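Local coordinates for carbon monoxide dehydrogenase (Thermococcus sp. AM4, PDB 6T7J), which probably catalyses the reversible oxidation of carbon monoxide to carbon dioxide, passing the electrons along iron-sulfur clusters, and is seen here with a nickel-free active-site cluster, at residues G13-T17 / K457-V463; T331-E335 / R399-H405; K358-T362 / A371-F376. One frame throughout, in Å; residues are numbered along the deposited sequence.

Contact 1 (G13-T17 / K457-V463)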
loop_
_atom_site.group_PDB
_atom_site.type_symbol
_atom_site.label_atom_id
_atom_site.label_comp_id
_atom_site.label_asym_id
_atom_site.label_seq_id
_atom_site.Cartn_x
_atom_site.Cartn_y
_atom_site.Cartn_z
ATOM N N GLY A 13 -19.518 -33.301 -2.403
ATOM C CA GLY A 13 -18.123 -33.247 -2.794
ATOM C C GLY A 13 -17.503 -31.880 -2.599
ATOM O O GLY A 13 -16.457 -31.574 -3.181
ATOM N N VAL A 14 -18.138 -31.049 -1.771
ATOM C CA VAL A 14 -17.672 -29.677 -1.602
ATOM C C VAL A 14 -16.455 -29.602 -0.684
ATOM O O VAL A 14 -15.618 -28.705 -0.838
ATOM C CB VAL A 14 -18.817 -28.787 -1.083
ATOM C CG1 VAL A 14 -19.145 -29.119 0.364
ATOM C CG2 VAL A 14 -18.454 -27.318 -1.217
ATOM N N SER A 15 -16.317 -30.528 0.265
ATOM C CA SER A 15 -15.311 -30.383 1.304
ATOM C C SER A 15 -14.758 -31.746 1.693
ATOM O O SER A 15 -15.319 -32.793 1.356
ATOM C CB SER A 15 -15.887 -29.673 2.533
ATOM O OG SER A 15 -15.111 -29.943 3.687
ATOM N N ALA A 16 -13.645 -31.714 2.424
ATOM C CA ALA A 16 -12.975 -32.912 2.904
ATOM C C ALA A 16 -13.067 -33.082 4.414
ATOM O O ALA A 16 -12.542 -34.066 4.946
ATOM C CB ALA A 16 -11.504 -32.902 2.478
ATOM N N THR A 17 -13.705 -32.154 5.117
ATOM C CA THR A 17 -13.911 -32.258 6.553
ATOM C C THR A 17 -15.381 -32.539 6.834
ATOM O O THR A 17 -16.266 -31.919 6.238
ATOM C CB THR A 17 -13.468 -30.981 7.273
ATOM O OG1 THR A 17 -14.043 -29.839 6.629
ATOM C CG2 THR A 17 -11.953 -30.857 7.244
ATOM N N LYS A 457 -11.387 -27.806 -3.686
ATOM C CA LYS A 457 -12.144 -28.566 -2.698
ATOM C C LYS A 457 -11.659 -28.240 -1.290
ATOM O O LYS A 457 -10.452 -28.195 -1.028
ATOM C CB LYS A 457 -12.024 -30.065 -2.972
ATOM C CG LYS A 457 -12.915 -30.914 -2.081
ATOM C CD LYS A 457 -12.994 -32.350 -2.557
ATOM C CE LYS A 457 -14.018 -33.132 -1.747
ATOM N NZ LYS A 457 -14.257 -34.494 -2.304
ATOM N N HIS A 458 -12.609 -28.016 -0.384
ATOM C CA HIS A 458 -12.301 -27.455 0.928
ATOM C C HIS A 458 -11.471 -28.428 1.759
ATOM O O HIS A 458 -11.916 -29.541 2.065
ATOM C CB HIS A 458 -13.592 -27.090 1.655
ATOM C CG HIS A 458 -13.372 -26.564 3.038
ATOM N ND1 HIS A 458 -13.923 -27.153 4.155
ATOM C CD2 HIS A 458 -12.654 -25.507 3.486
ATOM C CE1 HIS A 458 -13.557 -26.481 5.231
ATOM N NE2 HIS A 458 -12.787 -25.477 4.852
ATOM N N ASN A 459 -10.259 -27.999 2.115
ATOM C CA ASN A 459 -9.320 -28.743 2.950
ATOM C C ASN A 459 -8.830 -30.027 2.291
ATOM O O ASN A 459 -8.026 -30.752 2.884
ATOM C CB ASN A 459 -9.936 -29.065 4.314
ATOM C CG ASN A 459 -10.026 -27.848 5.216
ATOM O OD1 ASN A 459 -9.296 -26.873 5.039
ATOM N ND2 ASN A 459 -10.925 -27.902 6.190
ATOM N N TYR A 460 -9.282 -30.317 1.067
ATOM C CA TYR A 460 -8.865 -31.557 0.417
ATOM C C TYR A 460 -7.377 -31.545 0.091
ATOM O O TYR A 460 -6.679 -32.537 0.329
ATOM C CB TYR A 460 -9.680 -31.806 -0.853
ATOM C CG TYR A 460 -9.292 -33.089 -1.559
ATOM C CD1 TYR A 460 -9.720 -34.322 -1.083
ATOM C CD2 TYR A 460 -8.482 -33.069 -2.687
ATOM C CE1 TYR A 460 -9.360 -35.498 -1.717
ATOM C CE2 TYR A 460 -8.117 -34.241 -3.328
ATOM C CZ TYR A 460 -8.560 -35.451 -2.838
ATOM O OH TYR A 460 -8.202 -36.618 -3.469
ATOM N N SER A 461 -6.873 -30.439 -0.457
ATOM C CA SER A 461 -5.464 -30.404 -0.837
ATOM C C SER A 461 -4.561 -30.399 0.392
ATOM O O SER A 461 -3.531 -31.081 0.403
ATOM C CB SER A 461 -5.186 -29.200 -1.735
ATOM O OG SER A 461 -5.643 -29.441 -3.055
ATOM N N HIS A 462 -4.938 -29.661 1.440
ATOM C CA HIS A 462 -4.188 -29.693 2.691
ATOM C C HIS A 462 -3.940 -31.129 3.147
ATOM O O HIS A 462 -2.791 -31.582 3.265
ATOM C CB HIS A 462 -4.945 -28.920 3.777
ATOM C CG HIS A 462 -4.950 -27.433 3.587
ATOM N ND1 HIS A 462 -3.810 -26.711 3.310
ATOM C CD2 HIS A 462 -5.960 -26.534 3.648
ATOM C CE1 HIS A 462 -4.118 -25.430 3.204
ATOM N NE2 HIS A 462 -5.417 -25.296 3.404
ATOM N N VAL A 463 -5.027 -31.870 3.377
ATOM C CA VAL A 463 -4.912 -33.199 3.966
ATOM C C VAL A 463 -4.282 -34.178 2.983
ATOM O O VAL A 463 -3.474 -35.026 3.374
ATOM C CB VAL A 463 -6.284 -33.691 4.461
ATOM C CG1 VAL A 463 -7.306 -33.685 3.339
ATOM C CG2 VAL A 463 -6.153 -35.077 5.028
#
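Near the start of the chain, residues 13-17 dock onto the turn entering helix 460-471 through one beta bridge, Ser-15 with His-458. The backbone of His-458 is satisfied on both its polar atoms: His-458 N donates to Val-14 O (3.1 Å), and Ala-16 N donates to His-458 O (2.8 Å). Ser-15 OG accepts from Thr-17 N (3.0 Å), making an ST turn, and from Thr-17 OG1 (3.1 Å). It also pairs with His-458 ND1 (3.1 Å), a small hydroxyl reaching the imidazole edge; the other ring nitrogen, NE2, bonds weakly to Asn-452 and Ser-321. The small CB of Ala-16 can sit 3.6 Å from Tyr-460 CA. Asn-459 tolerates the positive phi (65°) before the helix; its OD1 bonds Asn-452, and its backbone N is taken by Glu-554. The bridge thus fastens the N-terminal segment to the loop between strand 444-448 and helix 460-471 of a Rossmann-like domain, a loop that also carries Gly-450 and Cys-451 of the broken-cluster pocket.

Contact 2 (T331-E335 / R399-H405); sequences TGAVE and RPRDRVH
Residues 331-335 leave helix 325-330 through Gly-332, whose positive phi (83°) and close packing suit glycine: a CB there would clash with Arg-403 O. Register across the segments sets Gly-332 beside Val-404 (CA-CA 4.6 Å) and Thr-331 beside His-405 (5.0 Å). The second segment opens with Arg-399, chi1 and chi2 both t and chi3 m, long enough to reach buried Glu-335 (chi1 m, chi2 p). Their salt bridge is bidentate: Arg-399 NH1 to Glu-335 OE1 at 2.9 Å and Arg-399 NE to Glu-335 OE2 at 3.0 Å. Asn-263 and His-356 also bond this carboxylate, and Ala-333 O lies over the guanidinium face. Pro-400 centres an inverse gamma turn, and its O accepts from Arg-403 N (2.9 Å), closing the 3-10 turn at 401-402. Arg-403 then sends its guanidinium to Cys-354 O. Val-404 (chi1 t) brings CG2 to 3.4 Å from Gly-332 O, and its CA makes a CA-H...O contact with Thr-331 O (3.2 Å). Finally His-405 N donates to Thr-331 O (2.9 Å), while its ring bonds Glu-22. Loop 399-405 thus packs on the exit of helix 325-330, in the crossover from outermost strand 318-320 past 297-303 and 261-268 to strand 336-339, as in Rossmann-like sheets.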
loop_
_atom_site.group_PDB
_atom_site.type_symbol
_atom_site.label_atom_id
_atom_site.label_comp_id
_atom_site.label_asym_id
_atom_site.label_seq_id
_atom_site.Cartn_x
_atom_site.Cartn_y
_atom_site.Cartn_z
ATOM N N THR A 331 -24.738 -23.409 12.561
ATOM C CA THR A 331 -25.090 -24.420 13.553
ATOM C C THR A 331 -26.251 -23.957 14.422
ATOM O O THR A 331 -27.001 -24.786 14.950
ATOM C CB THR A 331 -23.885 -24.754 14.436
ATOM O OG1 THR A 331 -23.542 -23.614 15.235
ATOM C CG2 THR A 331 -22.689 -25.163 13.588
ATOM N N GLY A 332 -26.418 -22.645 14.577
ATOM C CA GLY A 332 -27.478 -22.095 15.393
ATOM C C GLY A 332 -27.177 -22.022 16.871
ATOM O O GLY A 332 -28.064 -21.655 17.649
ATOM N N ALA A 333 -25.953 -22.347 17.285
ATOM C CA ALA A 333 -25.605 -22.423 18.698
ATOM C C ALA A 333 -24.539 -21.415 19.108
ATOM O O ALA A 333 -24.027 -21.501 20.229
ATOM C CB ALA A 333 -25.139 -23.840 19.053
ATOM N N VAL A 334 -24.191 -20.468 18.245
ATOM C CA VAL A 334 -23.167 -19.477 18.559
ATOM C C VAL A 334 -23.849 -18.262 19.177
ATOM O O VAL A 334 -24.568 -17.525 18.498
ATOM C CB VAL A 334 -22.353 -19.088 17.320
ATOM C CG1 VAL A 334 -21.415 -17.938 17.648
ATOM C CG2 VAL A 334 -21.565 -20.283 16.816
ATOM N N GLU A 335 -23.624 -18.053 20.474
ATOM C CA GLU A 335 -24.175 -16.875 21.133
ATOM C C GLU A 335 -23.458 -15.609 20.686
ATOM O O GLU A 335 -24.088 -14.557 20.522
ATOM C CB GLU A 335 -24.081 -17.032 22.648
ATOM C CG GLU A 335 -25.260 -17.748 23.254
ATOM C CD GLU A 335 -25.327 -19.212 22.867
ATOM O OE1 GLU A 335 -24.388 -19.963 23.214
ATOM O OE2 GLU A 335 -26.318 -19.612 22.218
ATOM N N ARG A 399 -31.167 -18.613 21.977
ATOM C CA ARG A 399 -30.739 -19.605 20.996
ATOM C C ARG A 399 -31.940 -20.366 20.451
ATOM O O ARG A 399 -32.612 -21.071 21.215
ATOM C CB ARG A 399 -29.743 -20.580 21.615
ATOM C CG ARG A 399 -29.460 -21.787 20.738
ATOM C CD ARG A 399 -28.713 -22.865 21.497
ATOM N NE ARG A 399 -27.406 -22.402 21.950
ATOM C CZ ARG A 399 -26.400 -23.207 22.271
ATOM N NH1 ARG A 399 -25.244 -22.697 22.674
ATOM N NH2 ARG A 399 -26.548 -24.523 22.188
ATOM N N PRO A 400 -32.246 -20.262 19.156
ATOM C CA PRO A 400 -33.347 -21.056 18.597
ATOM C C PRO A 400 -33.004 -22.536 18.581
ATOM O O PRO A 400 -32.454 -23.041 17.596
ATOM C CB PRO A 400 -33.503 -20.494 17.180
ATOM C CG PRO A 400 -32.144 -19.971 16.839
ATOM C CD PRO A 400 -31.550 -19.470 18.126
ATOM N N ARG A 401 -33.317 -23.235 19.675
ATOM C CA ARG A 401 -32.967 -24.647 19.786
ATOM C C ARG A 401 -33.649 -25.496 18.722
ATOM O O ARG A 401 -33.164 -26.589 18.412
ATOM C CB ARG A 401 -33.320 -25.166 21.181
ATOM C CG ARG A 401 -32.495 -24.544 22.294
ATOM C CD ARG A 401 -32.443 -25.446 23.519
ATOM N NE ARG A 401 -31.461 -24.982 24.496
ATOM C CZ ARG A 401 -30.195 -25.386 24.535
ATOM N NH1 ARG A 401 -29.374 -24.907 25.457
ATOM N NH2 ARG A 401 -29.748 -26.268 23.652
ATOM N N ASP A 402 -34.756 -25.014 18.152
ATOM C CA ASP A 402 -35.421 -25.725 17.068
ATOM C C ASP A 402 -34.600 -25.730 15.785
ATOM O O ASP A 402 -34.803 -26.606 14.938
ATOM C CB ASP A 402 -36.792 -25.102 16.801
ATOM C CG ASP A 402 -36.725 -23.593 16.653
ATOM O OD1 ASP A 402 -36.170 -22.932 17.556
ATOM O OD2 ASP A 402 -37.223 -23.067 15.636
ATOM N N ARG A 403 -33.680 -24.777 15.623
ATOM C CA ARG A 403 -32.872 -24.653 14.417
ATOM C C ARG A 403 -31.397 -24.945 14.679
ATOM O O ARG A 403 -30.523 -24.445 13.967
ATOM C CB ARG A 403 -33.026 -23.259 13.809
ATOM C CG ARG A 403 -34.462 -22.819 13.606
ATOM C CD ARG A 403 -34.553 -21.308 13.471
ATOM N NE ARG A 403 -33.717 -20.805 12.385
ATOM C CZ ARG A 403 -33.292 -19.550 12.287
ATOM N NH1 ARG A 403 -32.533 -19.182 11.263
ATOM N NH2 ARG A 403 -33.627 -18.660 13.214
ATOM N N VAL A 404 -31.102 -25.754 15.693
ATOM C CA VAL A 404 -29.730 -26.064 16.076
ATOM C C VAL A 404 -29.337 -27.401 15.465
ATOM O O VAL A 404 -30.051 -28.399 15.621
ATOM C CB VAL A 404 -29.569 -26.088 17.606
ATOM C CG1 VAL A 404 -28.275 -26.791 17.995
ATOM C CG2 VAL A 404 -29.596 -24.673 18.163
ATOM N N HIS A 405 -28.201 -27.420 14.766
ATOM C CA HIS A 405 -27.632 -28.653 14.220
ATOM C C HIS A 405 -26.114 -28.536 14.306
ATOM O O HIS A 405 -25.481 -27.925 13.440
ATOM C CB HIS A 405 -28.088 -28.901 12.787
ATOM C CG HIS A 405 -27.457 -30.102 12.152
ATOM N ND1 HIS A 405 -28.084 -31.328 12.092
ATOM C CD2 HIS A 405 -26.255 -30.266 11.551
ATOM C CE1 HIS A 405 -27.296 -32.194 11.482
ATOM N NE2 HIS A 405 -26.178 -31.576 11.144
#

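Contact 3 (K358-T362 / A371-F376)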
loop_
_atom_site.group_PDB
_atom_site.type_symbol
_atom_site.label_atom_id
_atom_site.label_comp_id
_atom_site.label_asym_id
_atom_site.label_seq_id
_atom_site.Cartn_x
_atom_site.Cartn_y
_atom_site.Cartn_z
ATOM N N LYS A 358 -24.484 -12.687 17.930
ATOM C CA LYS A 358 -23.946 -11.335 17.936
ATOM C C LYS A 358 -22.509 -11.344 17.418
ATOM O O LYS A 358 -21.659 -12.079 17.932
ATOM C CB LYS A 358 -23.999 -10.731 19.340
ATOM C CG LYS A 358 -25.410 -10.484 19.847
ATOM C CD LYS A 358 -25.512 -10.735 21.341
ATOM C CE LYS A 358 -26.815 -10.189 21.902
ATOM N NZ LYS A 358 -26.900 -8.707 21.778
ATOM N N VAL A 359 -22.258 -10.525 16.399
ATOM C CA VAL A 359 -20.922 -10.339 15.843
ATOM C C VAL A 359 -20.305 -9.127 16.542
ATOM O O VAL A 359 -20.683 -7.990 16.271
ATOM C CB VAL A 359 -20.976 -10.130 14.322
ATOM C CG1 VAL A 359 -19.613 -9.699 13.783
ATOM C CG2 VAL A 359 -21.461 -11.396 13.625
ATOM N N ILE A 360 -19.362 -9.377 17.450
ATOM C CA ILE A 360 -18.738 -8.311 18.232
ATOM C C ILE A 360 -17.397 -7.974 17.593
ATOM O O ILE A 360 -16.466 -8.786 17.613
ATOM C CB ILE A 360 -18.566 -8.710 19.706
ATOM C CG1 ILE A 360 -19.912 -8.735 20.426
ATOM C CG2 ILE A 360 -17.639 -7.740 20.416
ATOM C CD1 ILE A 360 -20.545 -10.099 20.501
ATOM N N THR A 361 -17.293 -6.772 17.031
ATOM C CA THR A 361 -16.011 -6.222 16.616
ATOM C C THR A 361 -15.381 -5.477 17.788
ATOM O O THR A 361 -16.076 -4.867 18.605
ATOM C CB THR A 361 -16.168 -5.283 15.416
ATOM O OG1 THR A 361 -17.226 -4.348 15.665
ATOM C CG2 THR A 361 -16.486 -6.072 14.155
ATOM N N THR A 362 -14.049 -5.544 17.875
ATOM C CA THR A 362 -13.334 -5.045 19.044
ATOM C C THR A 362 -12.131 -4.164 18.732
ATOM O O THR A 362 -11.537 -3.623 19.670
ATOM C CB THR A 362 -12.845 -6.212 19.918
ATOM O OG1 THR A 362 -11.851 -6.955 19.203
ATOM C CG2 THR A 362 -13.997 -7.140 20.292
ATOM N N ALA A 371 -22.484 -4.949 12.808
ATOM C CA ALA A 371 -21.937 -5.581 13.995
ATOM C C ALA A 371 -22.093 -4.662 15.204
ATOM O O ALA A 371 -22.460 -3.490 15.087
ATOM C CB ALA A 371 -20.468 -5.940 13.782
ATOM N N VAL A 372 -21.810 -5.210 16.382
ATOM C CA VAL A 372 -21.787 -4.446 17.625
ATOM C C VAL A 372 -20.328 -4.259 18.022
ATOM O O VAL A 372 -19.603 -5.238 18.243
ATOM C CB VAL A 372 -22.598 -5.131 18.739
ATOM C CG1 VAL A 372 -24.088 -4.972 18.475
ATOM C CG2 VAL A 372 -22.250 -6.601 18.846
ATOM N N HIS A 373 -19.889 -3.005 18.090
ATOM C CA HIS A 373 -18.488 -2.680 18.338
ATOM C C HIS A 373 -18.286 -2.413 19.825
ATOM O O HIS A 373 -18.811 -1.436 20.368
ATOM C CB HIS A 373 -18.050 -1.480 17.505
ATOM C CG HIS A 373 -16.564 -1.314 17.427
ATOM N ND1 HIS A 373 -15.737 -2.270 16.878
ATOM C CD2 HIS A 373 -15.757 -0.304 17.830
ATOM C CE1 HIS A 373 -14.484 -1.856 16.946
ATOM N NE2 HIS A 373 -14.470 -0.667 17.520
ATOM N N ILE A 374 -17.528 -3.284 20.476
ATOM C CA ILE A 374 -17.082 -3.082 21.852
ATOM C C ILE A 374 -15.560 -3.018 21.788
ATOM O O ILE A 374 -14.872 -4.043 21.800
ATOM C CB ILE A 374 -17.572 -4.182 22.797
ATOM C CG1 ILE A 374 -19.099 -4.147 22.885
ATOM C CG2 ILE A 374 -16.973 -4.011 24.184
ATOM C CD1 ILE A 374 -19.725 -5.494 23.084
ATOM N N GLU A 375 -15.028 -1.801 21.705
ATOM C CA GLU A 375 -13.616 -1.611 21.397
ATOM C C GLU A 375 -12.738 -2.098 22.541
ATOM O O GLU A 375 -12.954 -1.745 23.704
ATOM C CB GLU A 375 -13.331 -0.138 21.102
ATOM C CG GLU A 375 -12.021 0.102 20.375
ATOM C CD GLU A 375 -12.114 1.219 19.352
ATOM O OE1 GLU A 375 -13.002 1.159 18.475
ATOM O OE2 GLU A 375 -11.295 2.160 19.423
ATOM N N PHE A 376 -11.740 -2.907 22.198
ATOM C CA PHE A 376 -10.827 -3.481 23.173
ATOM C C PHE A 376 -9.593 -2.602 23.322
ATOM O O PHE A 376 -9.071 -2.071 22.337
ATOM C CB PHE A 376 -10.419 -4.893 22.745
ATOM C CG PHE A 376 -9.703 -5.674 23.810
ATOM C CD1 PHE A 376 -10.413 -6.338 24.797
ATOM C CD2 PHE A 376 -8.320 -5.754 23.815
ATOM C CE1 PHE A 376 -9.757 -7.065 25.773
ATOM C CE2 PHE A 376 -7.657 -6.478 24.789
ATOM C CZ PHE A 376 -8.379 -7.137 25.767
#
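Buried Ile-360 is the apolar heart, with its bridged partner Val-372 on the outer, exposed side (Ile-360 CG1 to Val-372 CG2 3.5 Å). Ile-374 extends it toward helix 381-395, its CD1 4.1 Å from Ile-360 CG2; branched residues fill the space between sheet and helix well. Val-359 CG1 meets Ala-371 CB at 3.9 Å, and both rest against helix 347-352, where a small alanine can sit close. Around these side chains runs the parallel hydrogen bonding: Val-372 N to Val-359 O (3.0 Å), a weak bond from Thr-361 N to Val-372 O (3.0 Å), and Ile-374 N to Thr-361 O (2.8 Å). Past the regular strands, Phe-376 N donates to Thr-362 O at 2.6 Å, while the hydroxyl of Thr-362 turns to Val-339 O of the next strand. Polar groups gather at the C-terminal end of the pairing: Thr-361 OG1 hydrogen-bonds His-373 ND1 (2.8 Å), and His-373 NE2 donates to Glu-375 OE1 (2.5 Å). With threonine at one ring nitrogen and a carboxylate at the other, the imidazole is fixed in orientation, a polar finish to edge strand 372-373, whose backbone is hydrogen-bonded to 358-361 while aliphatic side chains pack around the pairing.

In the fold
All three contacts are partly buried. Contact 2, though farthest from the chain's centre, has five buried touching residues and none exposed; contact 3 has two exposed, Val-372 and Glu-375, at its edge strand. Contact 3 lies in the six-stranded parallel sheet and contact 2 borders it, Glu-335 O probably accepting from Lys-358 N (3.2 Å). Contact 1 lies beside the second such sheet, yet helix 20-30 packs against both it and contact 2. Contact 1 ties loop to loop by a lone bridge and a shared serine hydroxyl, Asn-459's side chain about 9 Å from the broken cluster; contact 2 buries a charge pair at the entry to strand 336-339; contact 3 combines backbone bonding and aliphatic packing with a terminal threonine-histidine-carboxylate chain.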